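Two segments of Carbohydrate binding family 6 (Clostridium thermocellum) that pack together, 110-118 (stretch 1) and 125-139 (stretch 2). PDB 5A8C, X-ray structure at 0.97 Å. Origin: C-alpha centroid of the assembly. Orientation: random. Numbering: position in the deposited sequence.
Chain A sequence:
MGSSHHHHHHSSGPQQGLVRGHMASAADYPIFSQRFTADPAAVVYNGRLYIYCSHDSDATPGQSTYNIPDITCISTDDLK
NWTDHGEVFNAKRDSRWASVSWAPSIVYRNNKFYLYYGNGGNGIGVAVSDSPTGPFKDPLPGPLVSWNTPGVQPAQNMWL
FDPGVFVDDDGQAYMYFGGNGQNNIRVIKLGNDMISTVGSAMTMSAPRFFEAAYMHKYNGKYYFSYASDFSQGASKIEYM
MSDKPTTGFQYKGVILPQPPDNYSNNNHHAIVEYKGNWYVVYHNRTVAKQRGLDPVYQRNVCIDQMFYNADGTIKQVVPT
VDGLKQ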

# COMPACT_ATOMS: atom_id res chain seq x y z
N ASN A 110 -7.01 -15.30 -10.50
CA ASN A 110 -6.59 -16.30 -11.51
C ASN A 110 -5.67 -17.32 -10.91
O ASN A 110 -4.88 -17.91 -11.64
N ASN A 111 -5.76 -17.56 -9.61
CA ASN A 111 -4.87 -18.45 -8.91
C ASN A 111 -3.39 -18.05 -9.07
O ASN A 111 -2.49 -18.90 -8.96
N LYS A 112 -3.14 -16.76 -9.18
CA LYS A 112 -1.81 -16.17 -9.26
C LYS A 112 -1.78 -14.96 -8.35
O LYS A 112 -2.81 -14.45 -7.89
N PHE A 113 -0.57 -14.47 -8.10
CA PHE A 113 -0.33 -13.33 -7.26
C PHE A 113 0.31 -12.22 -8.09
O PHE A 113 1.29 -12.46 -8.80
N TYR A 114 -0.30 -11.04 -8.00
CA TYR A 114 0.12 -9.87 -8.76
C TYR A 114 0.56 -8.81 -7.77
O TYR A 114 -0.22 -8.42 -6.88
N LEU A 115 1.82 -8.41 -7.88
CA LEU A 115 2.48 -7.50 -6.97
C LEU A 115 2.87 -6.25 -7.75
O LEU A 115 3.78 -6.29 -8.55
N TYR A 116 2.14 -5.18 -7.52
CA TYR A 116 2.38 -3.91 -8.22
C TYR A 116 3.32 -3.07 -7.40
O TYR A 116 3.31 -3.17 -6.16
N TYR A 117 4.14 -2.25 -8.03
CA TYR A 117 5.18 -1.53 -7.31
C TYR A 117 5.54 -0.28 -8.05
O TYR A 117 5.40 -0.16 -9.27
N GLY A 118 6.01 0.73 -7.29
CA GLY A 118 6.47 1.98 -7.91
C GLY A 118 7.96 1.99 -8.10
O GLY A 118 8.72 1.83 -7.12
N GLY A 125 5.16 -0.84 -12.02
CA GLY A 125 5.28 -2.17 -12.55
C GLY A 125 4.32 -3.18 -11.95
O GLY A 125 3.62 -2.90 -10.97
N VAL A 126 4.34 -4.35 -12.56
CA VAL A 126 3.62 -5.53 -12.04
C VAL A 126 4.54 -6.72 -12.10
O VAL A 126 5.20 -7.00 -13.09
N ALA A 127 4.62 -7.45 -10.98
CA ALA A 127 5.35 -8.72 -10.92
C ALA A 127 4.39 -9.83 -10.54
O ALA A 127 3.39 -9.61 -9.85
N VAL A 128 4.67 -11.04 -11.04
CA VAL A 128 3.72 -12.13 -10.96
C VAL A 128 4.42 -13.35 -10.37
O VAL A 128 5.57 -13.62 -10.66
N SER A 129 3.63 -14.14 -9.63
CA SER A 129 4.09 -15.45 -9.15
C SER A 129 2.90 -16.36 -9.00
O SER A 129 1.80 -15.94 -8.70
N ASP A 130 3.16 -17.67 -9.11
CA ASP A 130 2.14 -18.65 -8.72
C ASP A 130 2.11 -18.91 -7.22
O ASP A 130 1.21 -19.56 -6.75
N SER A 131 3.10 -18.40 -6.50
CA SER A 131 3.21 -18.59 -5.06
C SER A 131 3.12 -17.25 -4.36
O SER A 131 3.66 -16.26 -4.86
N PRO A 132 2.49 -17.20 -3.17
CA PRO A 132 2.50 -15.95 -2.43
C PRO A 132 3.87 -15.47 -2.07
O PRO A 132 4.07 -14.29 -1.76
N THR A 133 4.85 -16.38 -2.01
CA THR A 133 6.17 -16.04 -1.58
C THR A 133 7.19 -16.00 -2.69
O THR A 133 8.41 -15.90 -2.47
N GLY A 134 6.72 -15.98 -3.94
CA GLY A 134 7.59 -15.76 -5.07
C GLY A 134 8.33 -16.99 -5.49
O GLY A 134 7.98 -18.11 -5.08
N PRO A 135 9.35 -16.83 -6.28
CA PRO A 135 9.85 -15.59 -6.83
C PRO A 135 8.83 -14.81 -7.65
O PRO A 135 8.07 -15.48 -8.38
N PHE A 136 8.75 -13.49 -7.48
CA PHE A 136 7.96 -12.66 -8.37
C PHE A 136 8.80 -12.16 -9.49
O PHE A 136 9.93 -11.72 -9.29
N LYS A 137 8.23 -12.13 -10.71
CA LYS A 137 8.94 -11.66 -11.90
C LYS A 137 8.03 -10.73 -12.67
O LYS A 137 6.86 -11.05 -12.92
N ASP A 138 8.55 -9.58 -13.09
CA ASP A 138 7.80 -8.65 -13.94
C ASP A 138 7.95 -9.10 -15.39
O ASP A 138 9.06 -9.19 -15.89
N PRO A 139 6.83 -9.47 -16.03
CA PRO A 139 6.90 -10.03 -17.41
C PRO A 139 7.06 -8.99 -18.49
O PRO A 139 7.23 -9.39 -19.65

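Strands 112-118 and 125-129 pair antiparallel, and side chains along each alternate between the two sheet faces; the apolar centre lies on the face that carries Phe-113, Leu-115 and Tyr-117. Phe-136, from the loop after the second strand, points toward the first strand with an m chi1 (-72°) and packs its ring against Leu-115. With chi1 t and chi2 p, Leu-115 places CD2 over the Phe-136 ring face, 4.0 Å from its centroid, while Leu-115 CB lies 3.7 Å from Phe-136 CD2. The same ring reaches Phe-113, with Phe-136 CE2 3.7 Å from Phe-113 CB. Phe-113 (m) is the most heavily covered residue; Pro-132 CB sits over its ring face, 4.0 Å from the centroid, and Pro-132 CD approaches Phe-113 CE1 to 3.6 Å.

At the other end, Tyr-117 adopts chi1 p, which folds its ring back across Gly-125. Gly-125 CA lies 3.9 Å from the Tyr-117 ring centroid, and the space a CB would need is already filled by the ring, since an ideal CB would fall 2.3 Å from Tyr-117 CZ.

The opposite face carries Tyr-114, Tyr-116, Val-126 and Val-128. Tyr-114 and Tyr-116, both m, flank Val-126 (p), whose CG2 lies 3.4 Å from Tyr-116 CE2 and 4.3 Å from Tyr-114 CD1. Val-128 (t) adds CG2 at 3.8 Å from Tyr-114 CD1.

Polar contacts follow, one of them buried: Tyr-117 OH donates a 2.7 Å hydrogen bond to OD2 of Asp-138 (t), tying the ring tip to the second stretch. Near the start of the first strand, Lys-112 passes its CG 3.7 Å from Asp-130 OD1, but its end leads away and Lys-112 NZ donates a hydrogen bond to Asn-110 O (3.1 Å). Two waters bridge the stretches here: one donates to Asn-111 O and Asp-130 O, both at 2.7 Å, and another donates to Asn-111 O (2.8 Å) and, weakly, to Asp-130 OD1 (3.3 Å).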

# COMPACT_ATOMS: atom_id res chain seq x y z
CB ASN A 110 -5.87 -15.64 -12.74
CG ASN A 110 -6.61 -14.43 -13.31
OD1 ASN A 110 -7.85 -14.49 -13.44
ND2 ASN A 110 -5.86 -13.34 -13.67
CB ASN A 111 -5.07 -19.90 -9.30
CG ASN A 111 -4.54 -20.86 -8.28
OD1 ASN A 111 -4.59 -20.62 -7.07
ND2 ASN A 111 -4.06 -21.95 -8.75
CB LYS A 112 -1.44 -15.77 -10.70
CG LYS A 112 -1.31 -16.97 -11.63
CD LYS A 112 -1.01 -16.59 -13.09
CE LYS A 112 -1.42 -17.75 -13.98
NZ LYS A 112 -2.90 -17.91 -13.98
CB PHE A 113 0.61 -13.71 -6.10
CG PHE A 113 -0.01 -14.76 -5.19
CD1 PHE A 113 0.08 -16.09 -5.55
CD2 PHE A 113 -0.74 -14.38 -4.12
CE1 PHE A 113 -0.57 -17.07 -4.79
CE2 PHE A 113 -1.39 -15.36 -3.33
CZ PHE A 113 -1.30 -16.70 -3.72
CB TYR A 114 -1.05 -9.33 -9.62
CG TYR A 114 -1.50 -10.37 -10.60
CD1 TYR A 114 -0.87 -10.50 -11.84
CD2 TYR A 114 -2.54 -11.26 -10.31
CE1 TYR A 114 -1.22 -11.50 -12.71
CE2 TYR A 114 -2.90 -12.25 -11.20
CZ TYR A 114 -2.26 -12.34 -12.42
OH TYR A 114 -2.69 -13.32 -13.29
CB LEU A 115 3.70 -8.22 -6.40
CG LEU A 115 4.49 -7.52 -5.32
CD1 LEU A 115 3.66 -7.39 -4.03
CD2 LEU A 115 5.77 -8.32 -4.99
CB TYR A 116 1.04 -3.18 -8.47
CG TYR A 116 0.09 -4.02 -9.24
CD1 TYR A 116 -0.77 -4.91 -8.62
CD2 TYR A 116 0.04 -3.93 -10.64
CE1 TYR A 116 -1.61 -5.75 -9.34
CE2 TYR A 116 -0.82 -4.75 -11.36
CZ TYR A 116 -1.63 -5.65 -10.73
OH TYR A 116 -2.45 -6.50 -11.41
CB TYR A 117 6.44 -2.42 -7.15
CG TYR A 117 7.08 -2.84 -8.45
CD1 TYR A 117 6.63 -3.96 -9.15
CD2 TYR A 117 8.16 -2.14 -8.98
CE1 TYR A 117 7.21 -4.33 -10.37
CE2 TYR A 117 8.74 -2.51 -10.17
CZ TYR A 117 8.28 -3.60 -10.89
OH TYR A 117 8.93 -3.95 -12.03
CB VAL A 126 2.34 -5.82 -12.83
CG1 VAL A 126 2.60 -6.03 -14.33
CG2 VAL A 126 1.59 -7.01 -12.23
CB ALA A 127 6.49 -8.60 -9.93
CB VAL A 128 3.17 -12.46 -12.39
CG1 VAL A 128 2.07 -13.51 -12.35
CG2 VAL A 128 2.66 -11.19 -13.08
CB SER A 129 4.79 -15.32 -7.80
OG SER A 129 5.35 -16.59 -7.39
CB ASP A 130 2.39 -20.00 -9.42
CG ASP A 130 2.28 -19.97 -10.89
OD1 ASP A 130 1.63 -19.15 -11.46
OD2 ASP A 130 2.78 -20.96 -11.49
CB SER A 131 4.58 -19.15 -4.73
OG SER A 131 4.89 -19.09 -3.36
CB PRO A 132 1.64 -16.25 -1.21
CG PRO A 132 1.80 -17.75 -1.01
CD PRO A 132 1.86 -18.30 -2.40
CB THR A 133 6.61 -16.93 -0.43
OG1 THR A 133 6.57 -18.28 -0.87
CG2 THR A 133 5.72 -16.73 0.77
CB PRO A 135 10.96 -16.12 -7.78
CG PRO A 135 11.27 -17.49 -7.29
CD PRO A 135 9.99 -18.03 -6.85
CB PHE A 136 7.35 -11.50 -7.61
CG PHE A 136 6.21 -11.86 -6.66
CD1 PHE A 136 6.41 -12.38 -5.40
CD2 PHE A 136 4.90 -11.70 -7.09
CE1 PHE A 136 5.37 -12.70 -4.58
CE2 PHE A 136 3.84 -12.01 -6.27
CZ PHE A 136 4.07 -12.53 -5.01
CB LYS A 137 9.37 -12.81 -12.79
CG LYS A 137 10.40 -13.76 -12.18
CD LYS A 137 11.76 -13.11 -12.02
CE LYS A 137 12.81 -14.08 -11.51
NZ LYS A 137 14.14 -13.42 -11.49
CB ASP A 138 8.30 -7.22 -13.71
CG ASP A 138 7.62 -6.17 -14.56
OD1 ASP A 138 7.08 -6.50 -15.62
OD2 ASP A 138 7.58 -4.99 -14.07
CB PRO A 139 5.56 -10.72 -17.54
CG PRO A 139 4.62 -9.83 -16.74
CD PRO A 139 5.44 -9.37 -15.54
O HOH W 1 -1.21 -20.66 -7.38
O HOH W 2 -1.38 -20.52 -10.99